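Interleukin-20 receptor subunit beta (PDB 6DF3) pairs with a second receptor chain, IL20RA or IL22RA1, to form the cell-surface receptors for the cytokines IL19, IL20 and IL24. Local coordinates at residues P107-T112 with L118-E123. The protein carries 1 engineered substitution. Residues are numbered along the deposited sequence; the frame is centred on the assembly and turned at random.
Sequences PGMEIT and LVIELE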
ATOM      1  N   PRO C 107      21.701  -1.089 -12.382  1.00 76.70           N
ATOM      2  CA  PRO C 107      21.464   0.279 -11.927  1.00 75.17           C
ATOM      3  C   PRO C 107      22.679   1.152 -12.128  1.00 75.74           C
ATOM      4  O   PRO C 107      23.809   0.688 -11.904  1.00 77.06           O
ATOM      5  CB  PRO C 107      21.141   0.103 -10.407  1.00 77.15           C
ATOM      6  CG  PRO C 107      21.891  -1.157 -10.005  1.00 78.31           C
ATOM      7  CD  PRO C 107      21.777  -2.043 -11.249  1.00 78.48           C
ATOM      8  N   GLY C 108      22.445   2.413 -12.504  1.00 76.01           N
ATOM      9  CA  GLY C 108      23.483   3.457 -12.462  1.00 78.96           C
ATOM     10  C   GLY C 108      23.780   3.824 -11.006  1.00 84.45           C
ATOM     11  O   GLY C 108      22.995   3.506 -10.084  1.00 84.67           O
ATOM     12  N   MET C 109      24.902   4.487 -10.772  1.00 88.72           N
ATOM     13  CA  MET C 109      25.574   4.360  -9.479  1.00 92.42           C
ATOM     14  C   MET C 109      26.768   5.241  -9.464  1.00 92.60           C
ATOM     15  O   MET C 109      27.570   5.159 -10.362  1.00 92.95           O
ATOM     16  CB  MET C 109      26.066   2.914  -9.267  1.00 94.39           C
ATOM     17  CG  MET C 109      26.918   2.711  -8.030  1.00 99.33           C
ATOM     18  SD  MET C 109      28.241   1.487  -8.185  1.00109.45           S
ATOM     19  CE  MET C 109      27.303   0.004  -7.840  1.00102.80           C
ATOM     20  N   GLU C 110      26.896   6.039  -8.416  1.00 92.79           N
ATOM     21  CA  GLU C 110      28.017   6.931  -8.244  1.00 96.21           C
ATOM     22  C   GLU C 110      28.677   6.750  -6.858  1.00 99.12           C
ATOM     23  O   GLU C 110      28.023   6.934  -5.818  1.00101.30           O
ATOM     24  CB  GLU C 110      27.503   8.345  -8.423  1.00 97.93           C
ATOM     25  CG  GLU C 110      28.597   9.398  -8.517  1.00104.09           C
ATOM     26  CD  GLU C 110      28.077  10.786  -8.213  1.00108.19           C
ATOM     27  OE1 GLU C 110      28.882  11.622  -7.706  1.00113.44           O
ATOM     28  OE2 GLU C 110      26.861  11.020  -8.473  1.00106.47           O
ATOM     29  N   ILE C 111      29.969   6.406  -6.835  1.00101.25           N
ATOM     30  CA  ILE C 111      30.720   6.275  -5.595  1.00101.61           C
ATOM     31  C   ILE C 111      31.445   7.573  -5.305  1.00107.85           C
ATOM     32  O   ILE C 111      31.894   8.272  -6.210  1.00109.42           O
ATOM     33  CB  ILE C 111      31.744   5.124  -5.636  1.00103.67           C
ATOM     34  CG1 ILE C 111      31.058   3.813  -5.993  1.00101.96           C
ATOM     35  CG2 ILE C 111      32.473   4.955  -4.302  1.00107.29           C
ATOM     36  CD1 ILE C 111      29.809   3.486  -5.210  1.00 99.38           C
ATOM     37  N   THR C 112      31.578   7.856  -4.015  1.00109.00           N
ATOM     38  CA  THR C 112      32.134   9.089  -3.550  1.00113.80           C
ATOM     39  C   THR C 112      32.776   8.765  -2.170  1.00118.14           C
ATOM     40  O   THR C 112      32.515   7.690  -1.599  1.00119.30           O
ATOM     41  CB  THR C 112      31.007  10.162  -3.567  1.00111.61           C
ATOM     42  OG1 THR C 112      31.385  11.323  -2.829  1.00115.79           O
ATOM     43  CG2 THR C 112      29.708   9.640  -2.988  1.00109.16           C
ATOM     44  N   LEU C 118      32.833   5.748   3.062  1.00114.34           N
ATOM     45  CA  LEU C 118      32.500   5.348   1.717  1.00109.67           C
ATOM     46  C   LEU C 118      31.005   5.576   1.499  1.00105.63           C
ATOM     47  O   LEU C 118      30.210   5.114   2.317  1.00104.16           O
ATOM     48  CB  LEU C 118      32.814   3.873   1.546  1.00108.10           C
ATOM     49  CG  LEU C 118      32.554   3.314   0.135  1.00104.00           C
ATOM     50  CD1 LEU C 118      33.575   3.875  -0.854  1.00106.05           C
ATOM     51  CD2 LEU C 118      32.591   1.793   0.225  1.00102.51           C
ATOM     52  N   VAL C 119      30.634   6.247   0.402  1.00104.51           N
ATOM     53  CA  VAL C 119      29.209   6.581   0.116  1.00101.62           C
ATOM     54  C   VAL C 119      28.784   6.249  -1.327  1.00100.09           C
ATOM     55  O   VAL C 119      29.583   6.347  -2.260  1.00101.12           O
ATOM     56  CB  VAL C 119      28.853   8.047   0.548  1.00104.76           C
ATOM     57  CG1 VAL C 119      29.948   9.050   0.250  1.00109.97           C
ATOM     58  CG2 VAL C 119      27.519   8.540   0.025  1.00101.48           C
ATOM     59  N   ILE C 120      27.516   5.834  -1.458  1.00 94.61           N
ATOM     60  CA  ILE C 120      26.917   5.402  -2.692  1.00 91.69           C
ATOM     61  C   ILE C 120      25.672   6.263  -2.936  1.00 92.43           C
ATOM     62  O   ILE C 120      24.989   6.712  -1.983  1.00 96.21           O
ATOM     63  CB  ILE C 120      26.615   3.875  -2.668  1.00 87.88           C
ATOM     64  CG1 ILE C 120      26.371   3.350  -4.086  1.00 86.68           C
ATOM     65  CG2 ILE C 120      25.411   3.525  -1.790  1.00 87.98           C
ATOM     66  CD1 ILE C 120      26.132   1.847  -4.205  1.00 85.04           C
ATOM     67  N   GLU C 121      25.403   6.529  -4.209  1.00 91.85           N
ATOM     68  CA  GLU C 121      24.164   7.171  -4.660  1.00 91.77           C
ATOM     69  C   GLU C 121      23.649   6.412  -5.869  1.00 87.83           C
ATOM     70  O   GLU C 121      24.254   6.450  -6.934  1.00 89.89           O
ATOM     71  CB  GLU C 121      24.453   8.625  -5.020  1.00 97.26           C
ATOM     72  CG  GLU C 121      23.280   9.373  -5.642  1.00 97.74           C
ATOM     73  CD  GLU C 121      23.415  10.886  -5.507  1.00103.19           C
ATOM     74  OE1 GLU C 121      24.539  11.393  -5.302  1.00106.72           O
ATOM     75  OE2 GLU C 121      22.374  11.575  -5.596  1.00109.91           O
ATOM     76  N   LEU C 122      22.550   5.697  -5.703  1.00 84.93           N
ATOM     77  CA  LEU C 122      21.971   4.969  -6.799  1.00 83.60           C
ATOM     78  C   LEU C 122      21.114   5.907  -7.615  1.00 86.89           C
ATOM     79  O   LEU C 122      20.965   7.100  -7.297  1.00 90.95           O
ATOM     80  CB  LEU C 122      21.197   3.733  -6.327  1.00 81.59           C
ATOM     81  CG  LEU C 122      22.206   2.764  -5.671  1.00 85.59           C
ATOM     82  CD1 LEU C 122      21.752   2.174  -4.326  1.00 85.27           C
ATOM     83  CD2 LEU C 122      22.556   1.680  -6.656  1.00 83.69           C
ATOM     84  N   GLU C 123      20.685   5.364  -8.746  1.00 86.24           N
ATOM     85  CA  GLU C 123      19.824   6.038  -9.679  1.00 88.24           C
ATOM     86  C   GLU C 123      18.390   5.783  -9.200  1.00 80.70           C
ATOM     87  O   GLU C 123      18.052   4.665  -8.803  1.00 75.48           O
ATOM     88  CB  GLU C 123      20.065   5.433 -11.055  1.00 87.78           C
ATOM     89  CG  GLU C 123      19.449   6.204 -12.216  1.00 90.61           C
ATOM     90  CD  GLU C 123      19.582   5.465 -13.541  1.00 89.98           C
ATOM     91  OE1 GLU C 123      19.157   4.267 -13.601  1.00 84.38           O
ATOM     92  OE2 GLU C 123      20.139   6.085 -14.492  1.00 90.17           O
TER
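Glu110 and Glu121 exchange two backbone hydrogen bonds, as do Thr112 and Val119, joining 109-112 and 118-122 as the antiparallel arms of a beta hairpin in the second fibronectin type III domain of this receptor chain. Glu110 N reaches Glu121 O at 3.1 Å, with 154° at the hydrogen. Beyond the paired strands, Glu123 N makes a weak bond to Gly108 O. The two glutamates extend side by side from the same face, their carboxylate planes 15° apart; Glu110 OE2 and Glu121 OE1 are 3.9 Å apart, like charges probably tolerable because Glu110 is exposed and Glu121 partly so. Beta-branched Thr112 and Val119, on that face too, suit extended strands. The other face carries apolar Met109, Ile111, Ile120 and Leu122, turned to the opposite sheet of the sandwich, Ile120 and Leu122 buried, Met109 and Ile111 on the edge strand and partly open; strand 130-137 covers Ile120 and strand 167-175 touches Met109 and Ile111. Isoleucine branches at CB: with Ile111 CG1 beside its own backbone N (chi1 -55°), CD1 on that branch lies 3.6 Å from Ile120 CG1, while CG2 meets Leu118 CD1 at 3.8 Å. An alanine in place of Ile111 would be likely to leave Ile120 CG1 and Leu118 CD1 without these partners and open a gap toward Val169. Alongside, Met109 CG rests 4.0 Å from Ile120 CD1.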